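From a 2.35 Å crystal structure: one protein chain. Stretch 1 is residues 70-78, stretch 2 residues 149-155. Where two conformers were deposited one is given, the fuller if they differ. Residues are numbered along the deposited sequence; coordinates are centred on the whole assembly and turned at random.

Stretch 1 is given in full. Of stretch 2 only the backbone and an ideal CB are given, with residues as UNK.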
# COMPACT_ATOMS: atom_id res chain seq x y z
N THR A 70 32.81 7.53 -0.89
CA THR A 70 31.55 7.83 -0.26
C THR A 70 30.46 8.13 -1.29
O THR A 70 30.64 9.02 -2.10
CB THR A 70 31.72 8.98 0.73
OG1 THR A 70 32.48 8.47 1.83
CG2 THR A 70 30.33 9.46 1.30
N VAL A 71 29.36 7.35 -1.29
CA VAL A 71 28.21 7.71 -2.18
C VAL A 71 27.00 8.16 -1.34
O VAL A 71 26.63 7.49 -0.37
CB VAL A 71 27.77 6.57 -3.15
CG1 VAL A 71 28.83 6.34 -4.24
CG2 VAL A 71 27.56 5.26 -2.40
N SER A 72 26.43 9.28 -1.75
CA SER A 72 25.43 9.99 -1.02
C SER A 72 24.28 10.21 -1.97
O SER A 72 24.49 10.61 -3.12
CB SER A 72 25.91 11.42 -0.68
OG SER A 72 26.90 11.33 0.30
N PHE A 73 23.08 10.08 -1.43
CA PHE A 73 21.86 10.22 -2.21
C PHE A 73 20.88 11.08 -1.46
O PHE A 73 20.80 11.06 -0.22
CB PHE A 73 21.22 8.86 -2.41
CG PHE A 73 22.05 7.94 -3.22
CD1 PHE A 73 22.78 6.93 -2.61
CD2 PHE A 73 22.10 8.09 -4.58
CE1 PHE A 73 23.54 6.04 -3.38
CE2 PHE A 73 22.86 7.22 -5.37
CZ PHE A 73 23.58 6.19 -4.76
N THR A 74 20.13 11.82 -2.23
CA THR A 74 19.04 12.51 -1.64
C THR A 74 17.77 12.35 -2.47
O THR A 74 17.80 12.35 -3.69
CB THR A 74 19.44 13.96 -1.42
OG1 THR A 74 18.68 14.46 -0.33
CG2 THR A 74 19.23 14.82 -2.66
N TRP A 75 16.63 12.21 -1.79
CA TRP A 75 15.38 12.19 -2.52
C TRP A 75 14.20 12.78 -1.73
O TRP A 75 14.04 12.52 -0.53
CB TRP A 75 15.07 10.77 -2.98
CG TRP A 75 14.08 10.74 -4.08
CD1 TRP A 75 14.26 11.18 -5.37
CD2 TRP A 75 12.73 10.27 -3.98
NE1 TRP A 75 13.08 10.99 -6.09
CE2 TRP A 75 12.14 10.44 -5.26
CE3 TRP A 75 11.97 9.70 -2.94
CZ2 TRP A 75 10.81 10.06 -5.52
CZ3 TRP A 75 10.64 9.32 -3.20
CH2 TRP A 75 10.08 9.50 -4.48
N THR A 76 13.40 13.58 -2.40
CA THR A 76 12.24 14.19 -1.74
C THR A 76 10.95 13.58 -2.30
O THR A 76 10.68 13.69 -3.48
CB THR A 76 12.23 15.74 -1.80
OG1 THR A 76 12.55 16.14 -3.13
CG2 THR A 76 13.26 16.31 -0.89
N GLU A 77 10.26 12.84 -1.45
CA GLU A 77 9.01 12.16 -1.82
C GLU A 77 7.86 13.01 -1.30
O GLU A 77 7.93 13.62 -0.21
CB GLU A 77 8.90 10.78 -1.19
CG GLU A 77 8.66 10.78 0.37
CD GLU A 77 8.03 9.46 0.87
OE1 GLU A 77 8.26 8.42 0.18
OE2 GLU A 77 7.30 9.46 1.90
N THR A 78 6.82 13.10 -2.09
CA THR A 78 5.65 13.83 -1.65
C THR A 78 4.67 12.75 -1.43
O THR A 78 4.44 11.94 -2.31
CB THR A 78 5.15 14.89 -2.65
OG1 THR A 78 6.06 16.01 -2.63
CG2 THR A 78 3.74 15.42 -2.23
N UNK A 149 28.41 0.16 -9.19
CA UNK A 149 27.17 0.91 -9.44
C UNK A 149 26.41 0.89 -8.13
O UNK A 149 26.04 -0.21 -7.66
CB UNK A 149 26.35 0.32 -10.58
N UNK A 150 26.22 2.08 -7.53
CA UNK A 150 25.47 2.16 -6.28
C UNK A 150 24.11 2.76 -6.71
O UNK A 150 24.05 3.93 -7.21
CB UNK A 150 26.18 3.00 -5.22
N UNK A 151 23.08 1.94 -6.62
CA UNK A 151 21.70 2.39 -7.03
C UNK A 151 20.89 2.73 -5.76
O UNK A 151 20.89 1.99 -4.80
CB UNK A 151 20.98 1.31 -7.84
N UNK A 152 20.21 3.86 -5.77
CA UNK A 152 19.37 4.26 -4.63
C UNK A 152 17.94 3.74 -4.86
O UNK A 152 17.32 4.04 -5.90
CB UNK A 152 19.37 5.78 -4.45
N UNK A 153 17.46 2.93 -3.93
CA UNK A 153 16.18 2.24 -4.04
C UNK A 153 15.24 2.83 -2.97
O UNK A 153 15.63 2.90 -1.78
CB UNK A 153 16.35 0.73 -3.87
N UNK A 154 14.01 3.23 -3.36
CA UNK A 154 12.98 3.62 -2.38
C UNK A 154 11.86 2.55 -2.39
O UNK A 154 11.33 2.20 -3.46
CB UNK A 154 12.42 5.01 -2.70
N UNK A 155 11.58 2.00 -1.23
CA UNK A 155 10.59 0.99 -1.10
C UNK A 155 9.23 1.65 -0.71
O UNK A 155 9.06 2.13 0.40
CB UNK A 155 11.04 -0.05 -0.07

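Stretch 1 and stretch 2 are both strands, running in roughly the same direction at 28°. Their axes come no closer than 8.5 Å. No hydrogen bond links them; they meet mainly through side chains. Alternation along stretch 2 sends every second CB toward stretch 1.

Position 149 has extended backbone angles, and its ideal CB has nothing of stretch 1 within 5.5 Å. Many residues would serve. The deposited residue is Glu 149, which makes no contact with stretch 1.

Position 150 points toward stretch 1. Its ideal CB already lies 3.9 Å from Val 71 CG2 and 4.1 Å from Phe 73 CZ. The space is tight and the neighbours are apolar, so a small apolar side chain suits best. The residue is Ala 150. Its CB packs 3.8 Å from Val 71 CG2. Ala 150 O sits at the edge of the Phe 73 ring, 3.4 Å from Phe 73 CZ.

Position 151 points away, and its ideal CB has nothing of stretch 1 within 5.5 Å. The contact does not limit the choice. The residue is Ala 151, which touches stretch 1 through its backbone, with Ala 151 C 4.5 Å from Phe 73 CZ.

Position 152 points toward stretch 1. Its ideal CB is 3.6 Å from Phe 73 CD2, over a face of the ring. Beyond it lie the CB atoms of Phe 73 and Trp 75. A flat aromatic side chain could slide past the phenyl ring and cover these carbons; a long aliphatic one might also fit. The residue is Tyr 152, with chi1 in the t well. The two rings are nearly parallel, at 6°, with centroids 4.8 Å apart, but slid so that they barely overlap. The offset puts each CB over the other ring: Phe 73 CB is 3.4 Å from the Tyr 152 ring centroid, and Tyr 152 CB is 3.7 Å from the Phe 73 ring centroid. Trp 75 CB lies at the edge of the Tyr 152 ring, 3.8 Å from Tyr 152 CE2. The hydroxyl is hydrogen-bonded elsewhere in the structure.

Position 153 has nothing of stretch 1 within 5.5 Å of its ideal CB, so its side chain is unrestricted by stretch 1. The residue is Ile 153.

Position 154 points toward stretch 1, with its ideal CB 4.7 Å from Trp 75 CZ3. An aliphatic side chain would suit the Trp 75 ring; a longer polar or basic one could instead reach toward the Glu 77 carboxylate. The residue is Ile 154. Ile 154 CG2 lies 4.3 Å from Trp 75 CZ3. Ile 154 CD1 is 4.4 Å from Glu 77 OE1, a loose contact without a hydrogen bond; both carboxylate oxygens are hydrogen-bonded elsewhere in the structure.

Position 155 is likewise unrestricted, its ideal CB having nothing of stretch 1 within 5.5 Å. The residue is Gln 155.

Stretch 2 149-155: EAAYIIQ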
# COMPACT_ATOMS: atom_id res chain seq x y z
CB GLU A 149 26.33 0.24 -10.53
CG GLU A 149 26.61 0.77 -11.94
CD GLU A 149 26.13 -0.14 -13.08
OE1 GLU A 149 25.35 -1.07 -12.83
OE2 GLU A 149 26.56 0.06 -14.24
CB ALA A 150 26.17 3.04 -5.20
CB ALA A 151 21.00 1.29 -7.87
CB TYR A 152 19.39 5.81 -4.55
CG TYR A 152 18.87 6.39 -3.27
CD1 TYR A 152 19.19 5.80 -2.04
CD2 TYR A 152 18.15 7.58 -3.27
CE1 TYR A 152 18.77 6.37 -0.86
CE2 TYR A 152 17.70 8.14 -2.08
CZ TYR A 152 18.01 7.55 -0.92
OH TYR A 152 17.63 8.12 0.24
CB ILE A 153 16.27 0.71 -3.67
CG1 ILE A 153 17.03 -0.20 -4.68
CG2 ILE A 153 14.90 0.12 -3.58
CD1 ILE A 153 17.38 0.42 -5.95
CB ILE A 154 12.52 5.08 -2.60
CG1 ILE A 154 11.91 5.70 -1.33
CG2 ILE A 154 11.57 5.19 -3.77
CD1 ILE A 154 10.77 4.94 -0.77
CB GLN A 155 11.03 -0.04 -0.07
CG GLN A 155 10.09 -1.15 0.06
CD GLN A 155 10.62 -2.25 0.90
OE1 GLN A 155 10.13 -2.50 2.01
NE2 GLN A 155 11.66 -2.95 0.39
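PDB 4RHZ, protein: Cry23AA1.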